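Local structure of Glucose/sorbosone dehydrogenases (Escherichia coli K12, 2G8S) at residues L54-P58 and L109-F115; A210-N214 and I224-Q228; D298-V303 and G315-T319; W84-E89 and F115-R120. The protein belongs to the glucose/sorbosone dehydrogenase family, whose members adopt a beta-propeller fold, and carries a bound calcium ion. One frame throughout, in Å; residues are numbered along the deposited sequence. Where two conformers were deposited one is given.

Contact 1: L54-P58 and L109-F115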
loop_
_atom_site.group_PDB
_atom_site.type_symbol
_atom_site.label_atom_id
_atom_site.label_comp_id
_atom_site.label_asym_id
_atom_site.label_seq_id
_atom_site.Cartn_x
_atom_site.Cartn_y
_atom_site.Cartn_z
ATOM N N LEU A 54 -5.072 5.724 -20.118
ATOM C CA LEU A 54 -4.264 4.873 -20.982
ATOM C C LEU A 54 -5.065 3.640 -21.361
ATOM O O LEU A 54 -5.929 3.192 -20.604
ATOM C CB LEU A 54 -2.975 4.436 -20.281
ATOM C CG LEU A 54 -1.790 5.400 -20.297
ATOM C CD1 LEU A 54 -2.050 6.659 -19.484
ATOM C CD2 LEU A 54 -0.554 4.694 -19.784
ATOM N N SER A 55 -4.794 3.104 -22.542
ATOM C CA SER A 55 -5.434 1.864 -22.965
ATOM C C SER A 55 -4.622 0.666 -22.475
ATOM O O SER A 55 -3.442 0.812 -22.106
ATOM C CB SER A 55 -5.548 1.821 -24.482
ATOM O OG SER A 55 -4.290 1.493 -25.033
ATOM N N GLY A 56 -5.248 -0.515 -22.463
ATOM C CA GLY A 56 -4.585 -1.757 -22.059
ATOM C C GLY A 56 -4.590 -2.075 -20.573
ATOM O O GLY A 56 -3.904 -2.999 -20.131
ATOM N N VAL A 57 -5.376 -1.315 -19.813
ATOM C CA VAL A 57 -5.467 -1.470 -18.358
ATOM C C VAL A 57 -6.536 -2.534 -18.063
ATOM O O VAL A 57 -7.569 -2.547 -18.728
ATOM C CB VAL A 57 -5.835 -0.113 -17.697
ATOM C CG1 VAL A 57 -6.060 -0.237 -16.192
ATOM C CG2 VAL A 57 -4.750 0.925 -17.993
ATOM N N PRO A 58 -6.291 -3.434 -17.085
ATOM C CA PRO A 58 -7.294 -4.468 -16.794
ATOM C C PRO A 58 -8.609 -3.874 -16.301
ATOM O O PRO A 58 -8.617 -2.796 -15.690
ATOM C CB PRO A 58 -6.644 -5.284 -15.675
ATOM C CG PRO A 58 -5.625 -4.348 -15.052
ATOM C CD PRO A 58 -5.105 -3.572 -16.219
ATOM N N LEU A 109 3.613 6.776 -23.903
ATOM C CA LEU A 109 2.828 6.869 -22.664
ATOM C C LEU A 109 1.307 6.773 -22.851
ATOM O O LEU A 109 0.546 7.076 -21.927
ATOM C CB LEU A 109 3.196 8.143 -21.872
ATOM C CG LEU A 109 4.679 8.349 -21.539
ATOM C CD1 LEU A 109 4.905 9.684 -20.818
ATOM C CD2 LEU A 109 5.257 7.190 -20.720
ATOM N N SER A 110 0.864 6.323 -24.027
ATOM C CA SER A 110 -0.569 6.235 -24.311
ATOM C C SER A 110 -1.186 4.893 -23.936
ATOM O O SER A 110 -2.418 4.782 -23.836
ATOM C CB SER A 110 -0.840 6.509 -25.796
ATOM O OG SER A 110 -0.293 5.484 -26.604
ATOM N N LYS A 111 -0.354 3.874 -23.737
ATOM C CA LYS A 111 -0.877 2.524 -23.556
ATOM C C LYS A 111 0.019 1.588 -22.745
ATOM O O LYS A 111 1.245 1.786 -22.647
ATOM C CB LYS A 111 -1.200 1.912 -24.919
ATOM C CG LYS A 111 0.005 1.580 -25.769
ATOM C CD LYS A 111 -0.403 1.228 -27.206
ATOM C CE LYS A 111 -0.616 2.472 -28.049
ATOM N NZ LYS A 111 -1.493 2.205 -29.215
ATOM N N VAL A 112 -0.623 0.581 -22.159
ATOM C CA VAL A 112 0.054 -0.520 -21.511
ATOM C C VAL A 112 -0.169 -1.699 -22.452
ATOM O O VAL A 112 -1.311 -1.963 -22.867
ATOM C CB VAL A 112 -0.562 -0.817 -20.137
ATOM C CG1 VAL A 112 0.093 -2.032 -19.505
ATOM C CG2 VAL A 112 -0.415 0.401 -19.220
ATOM N N THR A 113 0.905 -2.381 -22.826
ATOM C CA THR A 113 0.774 -3.476 -23.792
ATOM C C THR A 113 0.984 -4.848 -23.158
ATOM O O THR A 113 1.788 -5.014 -22.235
ATOM C CB THR A 113 1.725 -3.298 -25.002
ATOM O OG1 THR A 113 3.084 -3.304 -24.562
ATOM C CG2 THR A 113 1.423 -1.983 -25.717
ATOM N N ASP A 114 0.243 -5.830 -23.676
ATOM C CA ASP A 114 0.346 -7.231 -23.266
ATOM C C ASP A 114 0.207 -7.430 -21.763
ATOM O O ASP A 114 0.884 -8.282 -21.181
ATOM C CB ASP A 114 1.648 -7.870 -23.770
ATOM C CG ASP A 114 1.670 -8.061 -25.274
ATOM O OD1 ASP A 114 0.592 -8.065 -25.905
ATOM O OD2 ASP A 114 2.787 -8.211 -25.824
ATOM N N PHE A 115 -0.660 -6.646 -21.130
ATOM C CA PHE A 115 -0.898 -6.851 -19.698
ATOM C C PHE A 115 -1.302 -8.293 -19.411
ATOM O O PHE A 115 -2.102 -8.874 -20.147
ATOM C CB PHE A 115 -1.970 -5.910 -19.145
ATOM C CG PHE A 115 -2.066 -5.943 -17.650
ATOM C CD1 PHE A 115 -1.234 -5.140 -16.877
ATOM C CD2 PHE A 115 -2.972 -6.784 -17.015
ATOM C CE1 PHE A 115 -1.310 -5.171 -15.493
ATOM C CE2 PHE A 115 -3.047 -6.830 -15.637
ATOM C CZ PHE A 115 -2.212 -6.013 -14.872
HETATM O O HOH W 1 -2.663 -1.261 -25.170
HETATM O O HOH W 2 -2.373 -4.430 -22.082
#
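Pro58 sets its CG-CD edge over one face of the Phe115 ring: its CD sits 3.8 Å from the ring centroid and only 8° off the normal, a CH-pi contact, with Pro58 CG 3.6 Å from Phe115 CE2. Further back the backbones are bridged once, at Ser55 and Lys111. Ser55 N donates to Ser110 O at 3.2 Å, and Val112 N to Ser55 O at 2.8 Å. Beyond Gly56 the two chains diverge and water takes over: one molecule donates to Gly56 O and Val112 O and accepts from Phe115 N. Glycine is called for twice over: at phi/psi 87/10 a CB would jam against Ser55 O, and it would also clash with Val112 O. Leu54 CD2 approaches Val112 CG2 at 4.3 Å, and both side chains also touch Leu41 of strand 40-45. The contact ties the loop between two propeller sheets to the outer edge of the second. All direct hydrogen bonds are main-chain to main-chain, so the side chains contribute mainly by apolar packing.

Contact 2: A210-N214 and I224-Q228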
loop_
_atom_site.group_PDB
_atom_site.type_symbol
_atom_site.label_atom_id
_atom_site.label_comp_id
_atom_site.label_asym_id
_atom_site.label_seq_id
_atom_site.Cartn_x
_atom_site.Cartn_y
_atom_site.Cartn_z
ATOM N N ALA A 210 15.003 -2.855 4.669
ATOM C CA ALA A 210 14.008 -3.822 5.088
ATOM C C ALA A 210 12.612 -3.255 4.866
ATOM O O ALA A 210 12.389 -2.043 4.984
ATOM C CB ALA A 210 14.203 -4.157 6.542
ATOM N N LEU A 211 11.681 -4.149 4.555
ATOM C CA LEU A 211 10.294 -3.760 4.317
ATOM C C LEU A 211 9.604 -3.357 5.615
ATOM O O LEU A 211 9.706 -4.054 6.619
ATOM C CB LEU A 211 9.533 -4.932 3.693
ATOM C CG LEU A 211 8.111 -4.641 3.230
ATOM C CD1 LEU A 211 8.126 -3.815 1.958
ATOM C CD2 LEU A 211 7.383 -5.949 3.008
ATOM N N TRP A 212 8.906 -2.222 5.582
ATOM C CA TRP A 212 7.953 -1.840 6.629
ATOM C C TRP A 212 6.553 -1.772 6.038
ATOM O O TRP A 212 6.378 -1.408 4.871
ATOM C CB TRP A 212 8.295 -0.465 7.208
ATOM C CG TRP A 212 9.525 -0.417 8.099
ATOM C CD1 TRP A 212 10.656 -1.181 8.005
ATOM C CD2 TRP A 212 9.752 0.500 9.181
ATOM N NE1 TRP A 212 11.566 -0.816 8.990
ATOM C CE2 TRP A 212 11.035 0.215 9.716
ATOM C CE3 TRP A 212 8.991 1.532 9.753
ATOM C CZ2 TRP A 212 11.571 0.923 10.809
ATOM C CZ3 TRP A 212 9.521 2.239 10.836
ATOM C CH2 TRP A 212 10.799 1.927 11.350
ATOM N N LEU A 213 5.552 -2.122 6.834
ATOM C CA LEU A 213 4.181 -1.977 6.374
ATOM C C LEU A 213 3.308 -1.389 7.451
ATOM O O LEU A 213 3.669 -1.408 8.639
ATOM C CB LEU A 213 3.605 -3.304 5.888
ATOM C CG LEU A 213 3.288 -4.482 6.792
ATOM C CD1 LEU A 213 2.038 -4.272 7.663
ATOM C CD2 LEU A 213 3.069 -5.709 5.906
ATOM N N ASN A 214 2.159 -0.871 7.033
ATOM C CA ASN A 214 1.160 -0.451 8.000
ATOM C C ASN A 214 -0.185 -1.093 7.710
ATOM O O ASN A 214 -0.409 -1.661 6.628
ATOM C CB ASN A 214 1.079 1.088 8.126
ATOM C CG ASN A 214 0.427 1.755 6.926
ATOM O OD1 ASN A 214 -0.541 1.246 6.350
ATOM N ND2 ASN A 214 0.923 2.931 6.580
ATOM N N ILE A 224 2.183 -0.169 12.600
ATOM C CA ILE A 224 3.347 -0.307 11.726
ATOM C C ILE A 224 4.066 -1.589 12.126
ATOM O O ILE A 224 4.381 -1.777 13.307
ATOM C CB ILE A 224 4.350 0.856 11.871
ATOM C CG1 ILE A 224 3.677 2.194 11.566
ATOM C CG2 ILE A 224 5.561 0.627 10.943
ATOM C CD1 ILE A 224 4.564 3.414 11.858
ATOM N N ASN A 225 4.272 -2.480 11.155
ATOM C CA ASN A 225 5.042 -3.699 11.365
ATOM C C ASN A 225 6.297 -3.734 10.498
ATOM O O ASN A 225 6.351 -3.103 9.423
ATOM C CB ASN A 225 4.176 -4.922 11.043
ATOM C CG ASN A 225 3.075 -5.120 12.054
ATOM O OD1 ASN A 225 3.357 -5.375 13.215
ATOM N ND2 ASN A 225 1.820 -4.985 11.628
ATOM N N ILE A 226 7.292 -4.487 10.971
ATOM C CA ILE A 226 8.496 -4.807 10.187
ATOM C C ILE A 226 8.464 -6.322 9.931
ATOM O O ILE A 226 8.994 -7.114 10.716
ATOM C CB ILE A 226 9.817 -4.389 10.890
ATOM C CG1 ILE A 226 9.761 -2.916 11.327
ATOM C CG2 ILE A 226 11.016 -4.679 9.982
ATOM C CD1 ILE A 226 10.961 -2.488 12.172
ATOM N N PRO A 227 7.777 -6.724 8.853
ATOM C CA PRO A 227 7.444 -8.141 8.707
ATOM C C PRO A 227 8.645 -9.031 8.402
ATOM O O PRO A 227 9.500 -8.671 7.591
ATOM C CB PRO A 227 6.408 -8.160 7.582
ATOM C CG PRO A 227 6.523 -6.858 6.890
ATOM C CD PRO A 227 7.218 -5.885 7.774
ATOM N N GLN A 228 8.683 -10.179 9.067
ATOM C CA GLN A 228 9.784 -11.111 8.893
ATOM C C GLN A 228 9.310 -12.438 8.323
ATOM O O GLN A 228 8.137 -12.793 8.426
ATOM C CB GLN A 228 10.527 -11.304 10.213
ATOM C CG GLN A 228 11.318 -10.064 10.628
ATOM C CD GLN A 228 11.912 -10.162 12.021
ATOM O OE1 GLN A 228 11.303 -10.710 12.942
ATOM N NE2 GLN A 228 13.105 -9.603 12.188
HETATM O O HOH W 3 11.017 -6.411 6.989
#
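Leu213 and Asn225 form an antiparallel hydrogen-bonded pair: Leu213 N donates to Asn225 O at 2.9 Å, and Asn225 N to Leu213 O at 2.8 Å. Next along, Asn214 and Ile224 make a non-hydrogen-bonded pair with CA atoms 4.3 Å apart. In the other direction regular pairing stops, and a water donates to both Leu211 O and Pro227 O, at 2.7 and 2.8 Å, to span the gap. The Asn225 side chain turns to Glu223, a calcium ligand, so this hairpin strand runs directly into the metal site. Apolar groups pack on both faces. Ile226 CG1 stands 3.7 Å above the centroid of the five-membered ring of Trp212, a CH-pi contact, while Ile224 CG2 reaches Trp212 CE3 at 3.7 Å. On the other face Pro227 CG fits against Leu213 CD2 (3.8 Å) and Leu211 CD2 (4.1 Å). Within its propeller sheet the hairpin lies between strands 198-205 and 265-267, and Trp212 and Ile224 pack on Leu291 and Ile293 of strand 290-295 in another sheet.

Contact 3: D298-V303 and G315-T319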
loop_
_atom_site.group_PDB
_atom_site.type_symbol
_atom_site.label_atom_id
_atom_site.label_comp_id
_atom_site.label_asym_id
_atom_site.label_seq_id
_atom_site.Cartn_x
_atom_site.Cartn_y
_atom_site.Cartn_z
ATOM N N ASP A 298 -8.127 10.843 9.988
ATOM C CA ASP A 298 -7.646 12.104 10.575
ATOM C C ASP A 298 -7.448 13.212 9.534
ATOM O O ASP A 298 -7.265 14.386 9.898
ATOM C CB ASP A 298 -6.351 11.894 11.352
ATOM C CG ASP A 298 -6.556 11.179 12.674
ATOM O OD1 ASP A 298 -7.703 11.083 13.173
ATOM O OD2 ASP A 298 -5.539 10.711 13.224
ATOM N N LYS A 299 -7.458 12.829 8.254
ATOM C CA LYS A 299 -7.405 13.782 7.148
ATOM C C LYS A 299 -6.143 14.639 7.216
ATOM O O LYS A 299 -6.190 15.868 7.145
ATOM C CB LYS A 299 -8.674 14.654 7.114
ATOM C CG LYS A 299 -9.974 13.860 6.951
ATOM C CD LYS A 299 -11.191 14.762 6.761
ATOM C CE LYS A 299 -12.442 13.922 6.656
ATOM N NZ LYS A 299 -13.659 14.757 6.459
ATOM N N ASP A 300 -5.004 13.971 7.363
ATOM C CA ASP A 300 -3.711 14.648 7.402
ATOM C C ASP A 300 -2.575 13.652 7.186
ATOM O O ASP A 300 -2.829 12.493 6.857
ATOM C CB ASP A 300 -3.535 15.505 8.675
ATOM C CG ASP A 300 -3.596 14.711 9.984
ATOM O OD1 ASP A 300 -3.417 13.474 9.995
ATOM O OD2 ASP A 300 -3.804 15.374 11.034
ATOM N N VAL A 301 -1.342 14.130 7.327
ATOM C CA VAL A 301 -0.142 13.306 7.231
ATOM C C VAL A 301 0.571 13.272 8.579
ATOM O O VAL A 301 0.770 14.304 9.228
ATOM C CB VAL A 301 0.800 13.812 6.107
ATOM C CG1 VAL A 301 2.190 13.142 6.190
ATOM C CG2 VAL A 301 0.148 13.573 4.738
ATOM N N ILE A 302 0.929 12.064 9.004
ATOM C CA ILE A 302 1.671 11.866 10.232
ATOM C C ILE A 302 3.159 11.957 9.934
ATOM O O ILE A 302 3.660 11.280 9.030
ATOM C CB ILE A 302 1.354 10.497 10.859
ATOM C CG1 ILE A 302 -0.160 10.221 10.856
ATOM C CG2 ILE A 302 1.907 10.431 12.279
ATOM C CD1 ILE A 302 -0.489 8.784 11.246
ATOM N N VAL A 303 3.864 12.789 10.700
ATOM C CA VAL A 303 5.304 12.940 10.552
ATOM C C VAL A 303 5.959 12.184 11.697
ATOM O O VAL A 303 5.677 12.467 12.865
ATOM C CB VAL A 303 5.741 14.412 10.614
ATOM C CG1 VAL A 303 7.230 14.524 10.315
ATOM C CG2 VAL A 303 4.937 15.231 9.626
ATOM N N GLY A 315 4.334 14.697 14.961
ATOM C CA GLY A 315 3.132 15.509 14.844
ATOM C C GLY A 315 2.472 15.304 13.497
ATOM O O GLY A 315 2.714 14.302 12.828
ATOM N N ARG A 316 1.620 16.255 13.122
ATOM C CA ARG A 316 0.797 16.157 11.917
ATOM C C ARG A 316 0.976 17.370 11.029
ATOM O O ARG A 316 1.224 18.483 11.518
ATOM C CB ARG A 316 -0.683 16.061 12.291
ATOM C CG ARG A 316 -1.042 14.941 13.264
ATOM C CD ARG A 316 -0.756 13.555 12.681
ATOM N NE ARG A 316 -1.154 12.486 13.595
ATOM C CZ ARG A 316 -2.266 11.765 13.488
ATOM N NH1 ARG A 316 -3.125 11.978 12.495
ATOM N NH2 ARG A 316 -2.520 10.809 14.385
ATOM N N ILE A 317 0.852 17.146 9.722
ATOM C CA ILE A 317 0.824 18.221 8.731
ATOM C C ILE A 317 -0.388 18.040 7.807
ATOM O O ILE A 317 -0.959 16.952 7.733
ATOM C CB ILE A 317 2.152 18.316 7.927
ATOM C CG1 ILE A 317 2.415 17.033 7.130
ATOM C CG2 ILE A 317 3.332 18.667 8.865
ATOM C CD1 ILE A 317 3.627 17.098 6.189
ATOM N N LEU A 318 -0.786 19.118 7.131
ATOM C CA LEU A 318 -1.943 19.138 6.212
ATOM C C LEU A 318 -3.319 19.072 6.891
ATOM O O LEU A 318 -4.346 19.072 6.207
ATOM C CB LEU A 318 -1.828 18.052 5.124
ATOM C CG LEU A 318 -0.562 17.970 4.268
ATOM C CD1 LEU A 318 -0.674 16.855 3.249
ATOM C CD2 LEU A 318 -0.298 19.281 3.579
ATOM N N THR A 319 -3.352 19.058 8.224
ATOM C CA THR A 319 -4.627 18.960 8.937
ATOM C C THR A 319 -5.582 20.098 8.585
ATOM O O THR A 319 -6.795 19.893 8.522
ATOM C CB THR A 319 -4.431 18.922 10.466
ATOM O OG1 THR A 319 -3.341 18.049 10.783
ATOM C CG2 THR A 319 -5.691 18.415 11.158
HETATM O O HOH W 4 -7.961 17.571 8.272
#
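This is the open end of the beta hairpin formed by strands 300-307 and 310-317, the last two strands of one four-stranded antiparallel propeller sheet. Val301 and Ile317 satisfy each other's backbone groups, N to O at 2.9 Å in both directions. At the next hydrogen-bonded pair, Val303 N donates to Gly315 O at 2.9 Å, but the return bond from Gly315 N to Val303 O is weak at 3.3 Å. Between them Ile302 faces Arg316, with Ile302 CG1 over one face of the guanidinium. The edge of that group serves the acids: Arg316 NH1 donates to Asp298 OD2 at 2.8 Å and to Asp300 OD1 at 2.9 Å, forming a salt-bridge network, Arg316 NH2 adds a weak bond to Asp298 OD2 (3.2 Å), and NE salt-bridges Glu313. Asp300 uses its second oxygen too, OD2 accepting from Thr319 OG1 at 2.7 Å. Lys299 and Asp300 form a G1 beta bulge opposite Ala295. The opposite face is apolar: Val301 CB meets Ile317 CG1 at 3.7 Å, and Leu318 reaches across to Val8 and Val10 of strand 8-17. Where the strands part, a water donates to Lys299 O at 2.7 Å and to Thr319 O at 2.6 Å.

Contact 4: W84-E89 and F115-R120. With PO4 (phosphate ion), chain D.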
loop_
_atom_site.group_PDB
_atom_site.type_symbol
_atom_site.label_atom_id
_atom_site.label_comp_id
_atom_site.label_asym_id
_atom_site.label_seq_id
_atom_site.Cartn_x
_atom_site.Cartn_y
_atom_site.Cartn_z
ATOM N N TRP A 84 3.738 -2.620 -13.157
ATOM C CA TRP A 84 2.881 -3.550 -12.435
ATOM C C TRP A 84 1.654 -2.830 -11.899
ATOM O O TRP A 84 1.746 -1.678 -11.454
ATOM C CB TRP A 84 3.651 -4.172 -11.263
ATOM C CG TRP A 84 4.698 -5.172 -11.663
ATOM C CD1 TRP A 84 5.891 -4.926 -12.301
ATOM C CD2 TRP A 84 4.639 -6.588 -11.456
ATOM N NE1 TRP A 84 6.577 -6.109 -12.501
ATOM C CE2 TRP A 84 5.832 -7.144 -11.989
ATOM C CE3 TRP A 84 3.696 -7.445 -10.863
ATOM C CZ2 TRP A 84 6.106 -8.525 -11.933
ATOM C CZ3 TRP A 84 3.959 -8.810 -10.820
ATOM C CH2 TRP A 84 5.156 -9.337 -11.348
ATOM N N LEU A 85 0.508 -3.508 -11.933
ATOM C CA LEU A 85 -0.733 -2.966 -11.371
ATOM C C LEU A 85 -1.382 -3.996 -10.457
ATOM O O LEU A 85 -1.288 -5.209 -10.700
ATOM C CB LEU A 85 -1.743 -2.603 -12.469
ATOM C CG LEU A 85 -1.328 -1.582 -13.537
ATOM C CD1 LEU A 85 -2.330 -1.526 -14.692
ATOM C CD2 LEU A 85 -1.179 -0.193 -12.911
ATOM N N SER A 86 -2.041 -3.514 -9.407
ATOM C CA SER A 86 -2.915 -4.369 -8.625
ATOM C C SER A 86 -4.335 -3.818 -8.668
ATOM O O SER A 86 -4.549 -2.630 -8.887
ATOM C CB SER A 86 -2.430 -4.483 -7.177
ATOM O OG SER A 86 -2.508 -3.239 -6.498
ATOM N N TYR A 87 -5.307 -4.696 -8.471
ATOM C CA TYR A 87 -6.710 -4.314 -8.614
ATOM C C TYR A 87 -7.585 -5.363 -7.948
ATOM O O TYR A 87 -7.117 -6.455 -7.659
ATOM C CB TYR A 87 -7.080 -4.164 -10.107
ATOM C CG TYR A 87 -6.907 -5.418 -10.952
ATOM C CD1 TYR A 87 -8.017 -6.184 -11.321
ATOM C CD2 TYR A 87 -5.642 -5.819 -11.418
ATOM C CE1 TYR A 87 -7.875 -7.333 -12.104
ATOM C CE2 TYR A 87 -5.495 -6.974 -12.209
ATOM C CZ TYR A 87 -6.618 -7.723 -12.536
ATOM O OH TYR A 87 -6.501 -8.855 -13.313
ATOM N N SER A 88 -8.843 -5.026 -7.697
ATOM C CA SER A 88 -9.789 -6.053 -7.251
ATOM C C SER A 88 -10.501 -6.666 -8.449
ATOM O O SER A 88 -10.802 -5.980 -9.428
ATOM C CB SER A 88 -10.783 -5.491 -6.238
ATOM O OG SER A 88 -11.381 -4.304 -6.700
ATOM N N GLU A 89 -10.751 -7.966 -8.355
ATOM C CA GLU A 89 -11.350 -8.741 -9.437
ATOM C C GLU A 89 -12.431 -9.663 -8.873
ATOM O O GLU A 89 -12.211 -10.358 -7.883
ATOM C CB GLU A 89 -10.259 -9.573 -10.115
ATOM C CG GLU A 89 -10.762 -10.477 -11.246
ATOM C CD GLU A 89 -9.739 -11.508 -11.677
ATOM O OE1 GLU A 89 -9.210 -12.228 -10.804
ATOM O OE2 GLU A 89 -9.484 -11.623 -12.899
ATOM N N PHE A 115 -0.660 -6.646 -21.130
ATOM C CA PHE A 115 -0.898 -6.851 -19.698
ATOM C C PHE A 115 -1.302 -8.293 -19.411
ATOM O O PHE A 115 -2.102 -8.874 -20.147
ATOM C CB PHE A 115 -1.970 -5.910 -19.145
ATOM C CG PHE A 115 -2.066 -5.943 -17.650
ATOM C CD1 PHE A 115 -1.234 -5.140 -16.877
ATOM C CD2 PHE A 115 -2.972 -6.784 -17.015
ATOM C CE1 PHE A 115 -1.310 -5.171 -15.493
ATOM C CE2 PHE A 115 -3.047 -6.830 -15.637
ATOM C CZ PHE A 115 -2.212 -6.013 -14.872
ATOM N N ARG A 116 -0.741 -8.859 -18.346
ATOM C CA ARG A 116 -1.085 -10.214 -17.902
ATOM C C ARG A 116 -1.213 -10.265 -16.381
ATOM O O ARG A 116 -0.428 -9.640 -15.677
ATOM C CB ARG A 116 -0.034 -11.228 -18.378
ATOM C CG ARG A 116 1.375 -10.998 -17.828
ATOM C CD ARG A 116 2.387 -11.925 -18.483
ATOM N NE ARG A 116 2.098 -13.323 -18.182
ATOM C CZ ARG A 116 2.904 -14.138 -17.511
ATOM N NH1 ARG A 116 4.082 -13.712 -17.069
ATOM N NH2 ARG A 116 2.529 -15.390 -17.292
ATOM N N THR A 117 -2.193 -11.011 -15.890
ATOM C CA THR A 117 -2.363 -11.179 -14.456
ATOM C C THR A 117 -1.568 -12.409 -14.027
ATOM O O THR A 117 -1.790 -13.527 -14.521
ATOM C CB THR A 117 -3.853 -11.282 -14.089
ATOM O OG1 THR A 117 -4.510 -10.065 -14.473
ATOM C CG2 THR A 117 -4.037 -11.498 -12.588
ATOM N N VAL A 118 -0.623 -12.196 -13.117
ATOM C CA VAL A 118 0.278 -13.263 -12.701
ATOM C C VAL A 118 0.025 -13.814 -11.301
ATOM O O VAL A 118 0.540 -14.867 -10.961
ATOM C CB VAL A 118 1.775 -12.862 -12.841
ATOM C CG1 VAL A 118 2.075 -12.395 -14.241
ATOM C CG2 VAL A 118 2.164 -11.796 -11.823
ATOM N N PHE A 119 -0.746 -13.087 -10.494
ATOM C CA PHE A 119 -1.017 -13.516 -9.132
ATOM C C PHE A 119 -2.417 -13.110 -8.719
ATOM O O PHE A 119 -2.860 -11.988 -8.988
ATOM C CB PHE A 119 0.001 -12.937 -8.136
ATOM C CG PHE A 119 -0.395 -13.154 -6.700
ATOM C CD1 PHE A 119 -0.154 -14.370 -6.076
ATOM C CD2 PHE A 119 -1.068 -12.159 -5.992
ATOM C CE1 PHE A 119 -0.556 -14.591 -4.756
ATOM C CE2 PHE A 119 -1.466 -12.370 -4.686
ATOM C CZ PHE A 119 -1.215 -13.589 -4.066
ATOM N N ARG A 120 -3.110 -14.040 -8.067
ATOM C CA ARG A 120 -4.439 -13.768 -7.522
ATOM C C ARG A 120 -4.588 -14.239 -6.089
ATOM O O ARG A 120 -4.222 -15.364 -5.744
ATOM C CB ARG A 120 -5.520 -14.445 -8.362
ATOM C CG ARG A 120 -5.763 -13.773 -9.675
ATOM C CD ARG A 120 -6.748 -14.580 -10.503
ATOM N NE ARG A 120 -7.219 -13.811 -11.647
ATOM C CZ ARG A 120 -6.700 -13.869 -12.871
ATOM N NH1 ARG A 120 -5.661 -14.663 -13.142
ATOM N NH2 ARG A 120 -7.218 -13.110 -13.822
HETATM P P PO4 D . -2.938 -16.533 -11.724
HETATM O O1 PO4 D . -2.242 -16.402 -13.068
HETATM O O2 PO4 D . -4.362 -16.980 -11.896
HETATM O O3 PO4 D . -2.212 -17.540 -10.867
HETATM O O4 PO4 D . -2.959 -15.185 -11.056
#
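Charge dominates one end of this contact. Arg120 NE donates to Glu89 OE1 at 2.7 Å and Arg120 NH2 to Glu89 OE2 at 2.9 Å, a two-pronged salt bridge; Lys124 is a second partner of Glu89. The remaining nitrogen, Arg120 NH1, binds O2 of a phosphate ion at 2.9 Å, an ion probably picked up from the crystallisation liquor. A single neutral hydrogen bond joins the hydroxyls Tyr87 OH and Thr117 OG1, 2.6 Å apart. The polar links between the segments all run through side chains, as strands 82-90 and 115-120 are not neighbours: strand 96-105 pairs antiparallel with both in this propeller sheet, and the segments cross at -63° with axes 8.8 Å apart. Opposite Val100 of that middle strand, Val118 and Phe119 form a classic beta bulge. Apolar packing fills the other end. Leu85 CD1 lies 3.9 Å from Phe115 CE1, with Tyr87 CE2 at 4.2 Å from Phe115 CE2. Trp84 CZ3 meets Val118 CG2 at 3.6 Å, and the same indole stacks edge-to-face with Phe137.

Contacts 1 and 4 form one continuous patch, their centres 13 Å apart. They share Phe115, and Pro58 of contact 1 reaches contact 4 through Pro58 CD to Leu85 CD1 at 3.8 Å and Pro58 CG to Tyr87 CE2 at 3.9 Å; their segments alternate along the chain. Contacts 2 and 3 are hairpins in two other propeller sheets, with centres 21 Å apart and nearest atoms about 7 Å apart. Contact 2 lies across the centre of the chain from contact 1, 31 Å between centres, and contact 3 likewise from contact 4, at 32 Å. Contact 2 adjoins the calcium ion, about 4 Å from the Asn225 side chain; ligands Glu223 and Tyr233 lie outside its segments.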